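Side-chain contacts in alpha-/beta-galactoside alpha-2,3-sialyltransferase (PDB 2ZWI), which probably transfers sialic acid from a CMP-linked donor to galactosides through an alpha-2,3 linkage, and binds CMP and a zinc ion: residues A[77-82]-A[94-99]; A[88-93]-A[160-165]. All coordinates share one frame; numbering follows the deposited sequence. Where two conformers were deposited one is given.

Contact 1 of 2, residues A[77-82]-A[94-99]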
ATOM      1  N   VAL A  77      10.492  -8.415 -20.059  1.00 12.28           N
ATOM      2  CA  VAL A  77       9.656  -7.355 -19.482  1.00 11.15           C
ATOM      3  C   VAL A  77       9.435  -7.686 -17.997  1.00 10.70           C
ATOM      4  O   VAL A  77       8.991  -8.792 -17.645  1.00 10.21           O
ATOM      5  CB  VAL A  77       8.288  -7.202 -20.225  1.00 11.55           C
ATOM      6  CG1 VAL A  77       7.399  -6.143 -19.552  1.00 10.93           C
ATOM      7  CG2 VAL A  77       8.509  -6.855 -21.697  1.00  9.86           C
ATOM      8  N   ILE A  78       9.795  -6.744 -17.131  1.00 10.13           N
ATOM      9  CA  ILE A  78       9.457  -6.835 -15.720  1.00  9.86           C
ATOM     10  C   ILE A  78       8.230  -5.957 -15.487  1.00  9.96           C
ATOM     11  O   ILE A  78       8.272  -4.753 -15.739  1.00 10.42           O
ATOM     12  CB  ILE A  78      10.637  -6.398 -14.798  1.00 10.12           C
ATOM     13  CG1 ILE A  78      11.935  -7.129 -15.190  1.00  9.30           C
ATOM     14  CG2 ILE A  78      10.302  -6.686 -13.332  1.00  8.56           C
ATOM     15  CD1 ILE A  78      13.164  -6.661 -14.425  1.00 10.73           C
ATOM     16  N   ILE A  79       7.135  -6.562 -15.042  1.00  9.72           N
ATOM     17  CA  ILE A  79       5.919  -5.814 -14.752  1.00 10.13           C
ATOM     18  C   ILE A  79       5.771  -5.629 -13.237  1.00 10.07           C
ATOM     19  O   ILE A  79       5.787  -6.598 -12.478  1.00  9.32           O
ATOM     20  CB  ILE A  79       4.642  -6.490 -15.322  1.00 10.43           C
ATOM     21  CG1 ILE A  79       4.842  -6.928 -16.783  1.00 10.91           C
ATOM     22  CG2 ILE A  79       3.438  -5.539 -15.211  1.00  9.92           C
ATOM     23  CD1 ILE A  79       3.833  -7.976 -17.250  1.00 10.41           C
ATOM     24  N   ASN A  80       5.645  -4.370 -12.826  1.00 10.35           N
ATOM     25  CA  ASN A  80       5.489  -4.001 -11.433  1.00 10.98           C
ATOM     26  C   ASN A  80       4.078  -3.438 -11.242  1.00 11.13           C
ATOM     27  O   ASN A  80       3.707  -2.447 -11.879  1.00 11.43           O
ATOM     28  CB  ASN A  80       6.571  -2.984 -11.042  1.00 10.62           C
ATOM     29  CG  ASN A  80       7.990  -3.482 -11.360  1.00 12.13           C
ATOM     30  OD1 ASN A  80       8.497  -3.333 -12.478  1.00 13.17           O
ATOM     31  ND2 ASN A  80       8.630  -4.069 -10.369  1.00 11.72           N
ATOM     32  N   GLY A  81       3.295  -4.077 -10.379  1.00 11.11           N
ATOM     33  CA  GLY A  81       1.874  -3.759 -10.247  1.00 11.06           C
ATOM     34  C   GLY A  81       1.321  -3.769  -8.834  1.00 11.10           C
ATOM     35  O   GLY A  81       2.065  -3.816  -7.856  1.00 10.93           O
ATOM     36  N   ASN A  82      -0.005  -3.725  -8.756  1.00 10.70           N
ATOM     37  CA  ASN A  82      -0.768  -3.651  -7.523  1.00 10.19           C
ATOM     38  C   ASN A  82      -1.466  -5.004  -7.362  1.00 10.23           C
ATOM     39  O   ASN A  82      -2.217  -5.414  -8.241  1.00 10.55           O
ATOM     40  CB  ASN A  82      -1.771  -2.491  -7.678  1.00 10.80           C
ATOM     41  CG  ASN A  82      -2.753  -2.379  -6.532  1.00 10.68           C
ATOM     42  OD1 ASN A  82      -3.346  -3.363  -6.109  1.00 12.51           O
ATOM     43  ND2 ASN A  82      -2.946  -1.155  -6.038  1.00 10.72           N
ATOM     44  N   LYS A  94      -1.255 -10.623 -21.143  1.00 14.39           N
ATOM     45  CA  LYS A  94      -2.065 -10.996 -22.304  1.00 15.42           C
ATOM     46  C   LYS A  94      -1.523 -10.372 -23.606  1.00 15.41           C
ATOM     47  O   LYS A  94      -1.332 -11.070 -24.601  1.00 16.03           O
ATOM     48  CB  LYS A  94      -3.527 -10.584 -22.044  1.00 15.67           C
ATOM     49  CG  LYS A  94      -4.549 -10.914 -23.145  1.00 17.98           C
ATOM     50  CD  LYS A  94      -5.907 -11.247 -22.499  1.00 24.02           C
ATOM     51  CE  LYS A  94      -6.893 -10.088 -22.499  1.00 26.79           C
ATOM     52  NZ  LYS A  94      -8.097 -10.409 -23.369  1.00 30.20           N
ATOM     53  N   SER A  95      -1.244  -9.069 -23.574  1.00 15.68           N
ATOM     54  CA  SER A  95      -0.790  -8.338 -24.760  0.50 16.09           C
ATOM     55  C   SER A  95       0.603  -8.786 -25.223  1.00 16.19           C
ATOM     56  O   SER A  95       0.829  -8.969 -26.420  1.00 16.59           O
ATOM     57  CB  SER A  95      -0.817  -6.830 -24.506  0.50 16.13           C
ATOM     58  OG  SER A  95      -2.090  -6.413 -24.036  0.50 16.49           O
ATOM     59  N   ILE A  96       1.523  -8.966 -24.274  1.00 16.37           N
ATOM     60  CA  ILE A  96       2.873  -9.484 -24.562  1.00 16.90           C
ATOM     61  C   ILE A  96       2.855 -10.900 -25.167  1.00 17.77           C
ATOM     62  O   ILE A  96       3.495 -11.142 -26.205  1.00 18.08           O
ATOM     63  CB  ILE A  96       3.781  -9.481 -23.292  1.00 16.79           C
ATOM     64  CG1 ILE A  96       3.994  -8.058 -22.774  1.00 15.68           C
ATOM     65  CG2 ILE A  96       5.129 -10.166 -23.580  1.00 16.39           C
ATOM     66  CD1 ILE A  96       4.621  -7.998 -21.396  1.00 16.66           C
ATOM     67  N   GLU A  97       2.147 -11.824 -24.509  1.00 18.28           N
ATOM     68  CA  GLU A  97       2.041 -13.228 -24.954  1.00 19.42           C
ATOM     69  C   GLU A  97       1.401 -13.373 -26.339  1.00 19.56           C
ATOM     70  O   GLU A  97       1.814 -14.233 -27.129  1.00 19.72           O
ATOM     71  CB  GLU A  97       1.238 -14.076 -23.954  1.00 19.61           C
ATOM     72  CG  GLU A  97       1.817 -14.168 -22.531  1.00 22.10           C
ATOM     73  CD  GLU A  97       2.982 -15.149 -22.396  1.00 26.57           C
ATOM     74  OE1 GLU A  97       3.587 -15.538 -23.429  1.00 27.91           O
ATOM     75  OE2 GLU A  97       3.299 -15.538 -21.244  1.00 27.01           O
ATOM     76  N   ALA A  98       0.391 -12.544 -26.611  1.00 19.74           N
ATOM     77  CA  ALA A  98      -0.321 -12.533 -27.899  1.00 19.91           C
ATOM     78  C   ALA A  98       0.633 -12.356 -29.077  1.00 20.11           C
ATOM     79  O   ALA A  98       0.506 -13.036 -30.086  1.00 20.27           O
ATOM     80  CB  ALA A  98      -1.373 -11.436 -27.915  1.00 19.46           C
ATOM     81  N   LEU A  99       1.590 -11.442 -28.915  1.00 20.30           N
ATOM     82  CA  LEU A  99       2.573 -11.121 -29.937  1.00 20.68           C
ATOM     83  C   LEU A  99       3.444 -12.319 -30.339  1.00 20.82           C
ATOM     84  O   LEU A  99       3.989 -12.341 -31.443  1.00 20.89           O
ATOM     85  CB  LEU A  99       3.434  -9.927 -29.509  1.00 20.45           C
ATOM     86  CG  LEU A  99       2.766  -8.570 -29.271  1.00 21.95           C
ATOM     87  CD1 LEU A  99       3.797  -7.561 -28.765  1.00 23.11           C
ATOM     88  CD2 LEU A  99       2.051  -8.034 -30.524  1.00 22.25           C
TER
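Ile96 reaches from helix 86-98 toward the strand and sets its end methyl, CD1, against Val77. The two side chains meet tip to tip: Ile96 CD1 stands 3.8 Å from Val77 CG1 and 3.9 Å from Val77 CB. The second valine branch is only a little farther, with Val77 CG2 at 4.1 Å from Ile96 CD1, so one methyl rests over the whole branched end of Val77. The reach comes from the extended outer part of the isoleucine, where CD1 lies nearly opposite CA (chi2 168°), and it spans backbones whose nearest CA atoms, those of Val77 and Ile96, are 8.7 Å apart. Strand 74-82 and helix 86-98 are the first two elements of a beta-alpha-beta unit completed by strand 104-110, part of the parallel sheet in the N-terminal half of this GT-B-type enzyme. Strand alternation sends Val77 and Ile79 to the face of the sheet that carries helix 86-98. Ile79 gives a lighter touch through its own end methyl, with Ile79 CD1 at 4.2 Å from Ile96 CD1; Ile79 also packs on Val89, Ile92 and Ile93 of the same helix. All three residues are buried, and the grip between them is purely apolar. Ile96 is further enclosed by Leu65 and Ile69 of helix 58-70 and by Ile105 of strand 104-110, while Val77 and Ile79 both lean on Val7 of strand 3-10.

Contact 2 of 2, residues A[88-93]-A[160-165]; sequences DVVNII and YGFSQL
Phe162 carries the whole of this contact from the 160-165 side, pushing the edge of its ring against Val90 and Ile93 of helix 86-98. Tyr160, where the chain leaves the preceding helix 156-159, ties its OH to Asp111. Next, Gly161 offers its carbonyl O to Gln164 NE2 at 2.8 Å in an almost straight bond (178°), in the carbonyl plane and on a lone pair. Phe162 follows. Val90 CG2 lies in the ring plane at the edge, 3.6 Å from Phe162 CZ, and the two side chains cross at about a right angle. One turn later Ile93 CD1, somewhat off the ring plane, meets the neighbouring edge atom, 4.1 Å from Phe162 CE1, the side chains crossing obliquely. Beyond Ser163, Gln164 NE2 also bonds Ser138 OG, and Leu165 N closes the bend on Phe162 O at 2.8 Å. The Phe162 side chain thus fills a junction between helix 86-98, Ile142 of helix 128-147, and Leu107 and Phe109 of strand 104-110, its ring meeting that of Phe109 at about 50°.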
ATOM      1  N   ASP A  88      -4.816  -5.540 -13.977  1.00 12.63           N
ATOM      2  CA  ASP A  88      -4.043  -4.670 -14.853  1.00 12.72           C
ATOM      3  C   ASP A  88      -2.796  -5.380 -15.380  1.00 12.75           C
ATOM      4  O   ASP A  88      -2.495  -5.283 -16.561  1.00 12.77           O
ATOM      5  CB  ASP A  88      -3.678  -3.358 -14.157  1.00 12.74           C
ATOM      6  CG  ASP A  88      -4.898  -2.519 -13.812  1.00 13.06           C
ATOM      7  OD1 ASP A  88      -4.823  -1.770 -12.826  1.00 13.78           O
ATOM      8  OD2 ASP A  88      -5.928  -2.598 -14.520  1.00 13.17           O
ATOM      9  N   VAL A  89      -2.081  -6.111 -14.523  1.00 13.03           N
ATOM     10  CA  VAL A  89      -0.928  -6.872 -15.032  1.00 12.81           C
ATOM     11  C   VAL A  89      -1.343  -8.074 -15.905  1.00 12.98           C
ATOM     12  O   VAL A  89      -0.668  -8.376 -16.881  1.00 12.90           O
ATOM     13  CB  VAL A  89       0.239  -7.145 -13.972  1.00 13.45           C
ATOM     14  CG1 VAL A  89      -0.046  -6.560 -12.597  1.00 13.95           C
ATOM     15  CG2 VAL A  89       0.697  -8.602 -13.938  1.00 11.32           C
ATOM     16  N   VAL A  90      -2.474  -8.707 -15.595  1.00 12.97           N
ATOM     17  CA  VAL A  90      -3.053  -9.737 -16.484  1.00 13.72           C
ATOM     18  C   VAL A  90      -3.185  -9.240 -17.938  1.00 13.77           C
ATOM     19  O   VAL A  90      -2.765  -9.918 -18.885  1.00 13.89           O
ATOM     20  CB  VAL A  90      -4.443 -10.238 -15.977  1.00 14.12           C
ATOM     21  CG1 VAL A  90      -5.128 -11.114 -17.033  1.00 14.85           C
ATOM     22  CG2 VAL A  90      -4.297 -11.014 -14.668  1.00 14.68           C
ATOM     23  N   ASN A  91      -3.755  -8.049 -18.108  1.00 13.41           N
ATOM     24  CA  ASN A  91      -3.953  -7.478 -19.437  1.00 13.79           C
ATOM     25  C   ASN A  91      -2.645  -7.081 -20.136  1.00 13.34           C
ATOM     26  O   ASN A  91      -2.550  -7.135 -21.360  1.00 12.53           O
ATOM     27  CB  ASN A  91      -4.928  -6.302 -19.370  1.00 13.91           C
ATOM     28  CG  ASN A  91      -6.375  -6.756 -19.379  1.00 17.02           C
ATOM     29  OD1 ASN A  91      -6.945  -7.016 -20.444  1.00 19.77           O
ATOM     30  ND2 ASN A  91      -6.981  -6.864 -18.191  1.00 18.09           N
ATOM     31  N   ILE A  92      -1.640  -6.695 -19.347  1.00 13.09           N
ATOM     32  CA  ILE A  92      -0.305  -6.460 -19.883  1.00 12.31           C
ATOM     33  C   ILE A  92       0.333  -7.786 -20.327  1.00 12.51           C
ATOM     34  O   ILE A  92       0.855  -7.879 -21.444  1.00 12.34           O
ATOM     35  CB  ILE A  92       0.597  -5.657 -18.891  1.00 12.24           C
ATOM     36  CG1 ILE A  92       0.031  -4.242 -18.687  1.00 10.92           C
ATOM     37  CG2 ILE A  92       2.051  -5.580 -19.415  1.00 12.00           C
ATOM     38  CD1 ILE A  92       0.448  -3.538 -17.363  1.00 11.57           C
ATOM     39  N   ILE A  93       0.256  -8.816 -19.481  1.00 12.82           N
ATOM     40  CA  ILE A  93       0.758 -10.153 -19.853  1.00 13.38           C
ATOM     41  C   ILE A  93       0.074 -10.698 -21.120  1.00 13.92           C
ATOM     42  O   ILE A  93       0.739 -11.200 -22.035  1.00 13.49           O
ATOM     43  CB  ILE A  93       0.609 -11.195 -18.706  1.00 13.29           C
ATOM     44  CG1 ILE A  93       1.435 -10.795 -17.468  1.00 13.24           C
ATOM     45  CG2 ILE A  93       1.044 -12.573 -19.191  1.00 13.64           C
ATOM     46  CD1 ILE A  93       1.116 -11.633 -16.189  1.00 13.50           C
ATOM     47  N   TYR A 160      -2.565 -13.917  -5.378  1.00  9.40           N
ATOM     48  CA  TYR A 160      -1.313 -14.472  -4.848  1.00 10.11           C
ATOM     49  C   TYR A 160      -0.838 -15.756  -5.556  1.00 10.32           C
ATOM     50  O   TYR A 160       0.027 -16.482  -5.035  1.00 10.33           O
ATOM     51  CB  TYR A 160      -1.387 -14.662  -3.320  1.00 10.15           C
ATOM     52  CG  TYR A 160      -1.347 -13.366  -2.529  1.00 10.31           C
ATOM     53  CD1 TYR A 160      -0.179 -12.602  -2.466  1.00 11.13           C
ATOM     54  CD2 TYR A 160      -2.468 -12.910  -1.834  1.00  9.57           C
ATOM     55  CE1 TYR A 160      -0.129 -11.402  -1.740  1.00 10.99           C
ATOM     56  CE2 TYR A 160      -2.427 -11.724  -1.090  1.00 10.19           C
ATOM     57  CZ  TYR A 160      -1.250 -10.973  -1.051  1.00 10.89           C
ATOM     58  OH  TYR A 160      -1.199  -9.796  -0.330  1.00 11.48           O
ATOM     59  N   GLY A 161      -1.373 -16.028  -6.749  1.00 10.60           N
ATOM     60  CA  GLY A 161      -1.124 -17.310  -7.406  1.00 10.35           C
ATOM     61  C   GLY A 161      -0.285 -17.275  -8.673  1.00 10.83           C
ATOM     62  O   GLY A 161      -0.176 -18.295  -9.364  1.00 10.72           O
ATOM     63  N   PHE A 162       0.320 -16.124  -8.971  1.00 10.50           N
ATOM     64  CA  PHE A 162       1.050 -15.928 -10.237  1.00 10.91           C
ATOM     65  C   PHE A 162       2.421 -16.606 -10.294  1.00 11.20           C
ATOM     66  O   PHE A 162       2.921 -16.878 -11.393  1.00 10.98           O
ATOM     67  CB  PHE A 162       1.228 -14.432 -10.549  1.00 10.16           C
ATOM     68  CG  PHE A 162      -0.002 -13.761 -11.098  1.00 10.75           C
ATOM     69  CD1 PHE A 162      -0.075 -13.414 -12.444  1.00 10.85           C
ATOM     70  CD2 PHE A 162      -1.081 -13.450 -10.260  1.00 11.25           C
ATOM     71  CE1 PHE A 162      -1.209 -12.784 -12.965  1.00 11.43           C
ATOM     72  CE2 PHE A 162      -2.220 -12.815 -10.764  1.00 12.35           C
ATOM     73  CZ  PHE A 162      -2.289 -12.480 -12.116  1.00 11.31           C
ATOM     74  N   SER A 163       3.046 -16.862  -9.137  1.00 11.66           N
ATOM     75  CA  SER A 163       4.362 -17.541  -9.137  1.00 12.16           C
ATOM     76  C   SER A 163       4.295 -18.977  -9.704  1.00 13.03           C
ATOM     77  O   SER A 163       5.330 -19.579 -10.028  1.00 13.10           O
ATOM     78  CB  SER A 163       5.021 -17.506  -7.754  1.00 12.16           C
ATOM     79  OG  SER A 163       4.463 -18.481  -6.881  1.00 11.71           O
ATOM     80  N   GLN A 164       3.076 -19.510  -9.828  1.00 13.33           N
ATOM     81  CA  GLN A 164       2.843 -20.773 -10.532  1.00 13.88           C
ATOM     82  C   GLN A 164       3.097 -20.650 -12.036  1.00 13.96           C
ATOM     83  O   GLN A 164       3.349 -21.647 -12.709  1.00 14.04           O
ATOM     84  CB  GLN A 164       1.406 -21.267 -10.284  1.00 13.42           C
ATOM     85  CG  GLN A 164       1.102 -21.576  -8.818  1.00 13.41           C
ATOM     86  CD  GLN A 164      -0.380 -21.821  -8.545  1.00 14.29           C
ATOM     87  OE1 GLN A 164      -0.779 -22.936  -8.212  1.00 14.94           O
ATOM     88  NE2 GLN A 164      -1.201 -20.777  -8.677  1.00 14.13           N
ATOM     89  N   LEU A 165       3.032 -19.426 -12.558  1.00 14.26           N
ATOM     90  CA  LEU A 165       3.113 -19.195 -14.004  1.00 14.45           C
ATOM     91  C   LEU A 165       4.363 -18.460 -14.458  1.00 14.18           C
ATOM     92  O   LEU A 165       4.872 -18.726 -15.554  1.00 14.00           O
ATOM     93  CB  LEU A 165       1.886 -18.425 -14.503  1.00 14.55           C
ATOM     94  CG  LEU A 165       0.516 -19.095 -14.658  1.00 15.67           C
ATOM     95  CD1 LEU A 165       0.624 -20.385 -15.454  1.00 16.43           C
ATOM     96  CD2 LEU A 165      -0.121 -19.340 -13.318  1.00 19.18           C
TER

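Overall arrangement
Helix 86-98 serves both contacts: its last turn, through Ile96, packs on strand 74-82 in contact 1, and the turns before it receive the loop 160-165 in contact 2. The centres are 8 Å apart and the contacts touch directly, Ile79 CD1 lying 3.7 Å from Ile92 CG2 and 3.7 Å from Ile93 CG1, while Ile79 CG2 is 3.8 Å from Val89 CB. Ile93 packs against both the strand and Phe162, so it links the two apolar clusters. Neither contact belongs to the CMP pocket or the zinc site. Most of the pocket residues, and all three zinc ligands, come from the C-terminal half; Thr13, just after strand 3-10, is the pocket's contribution from the N-terminal half.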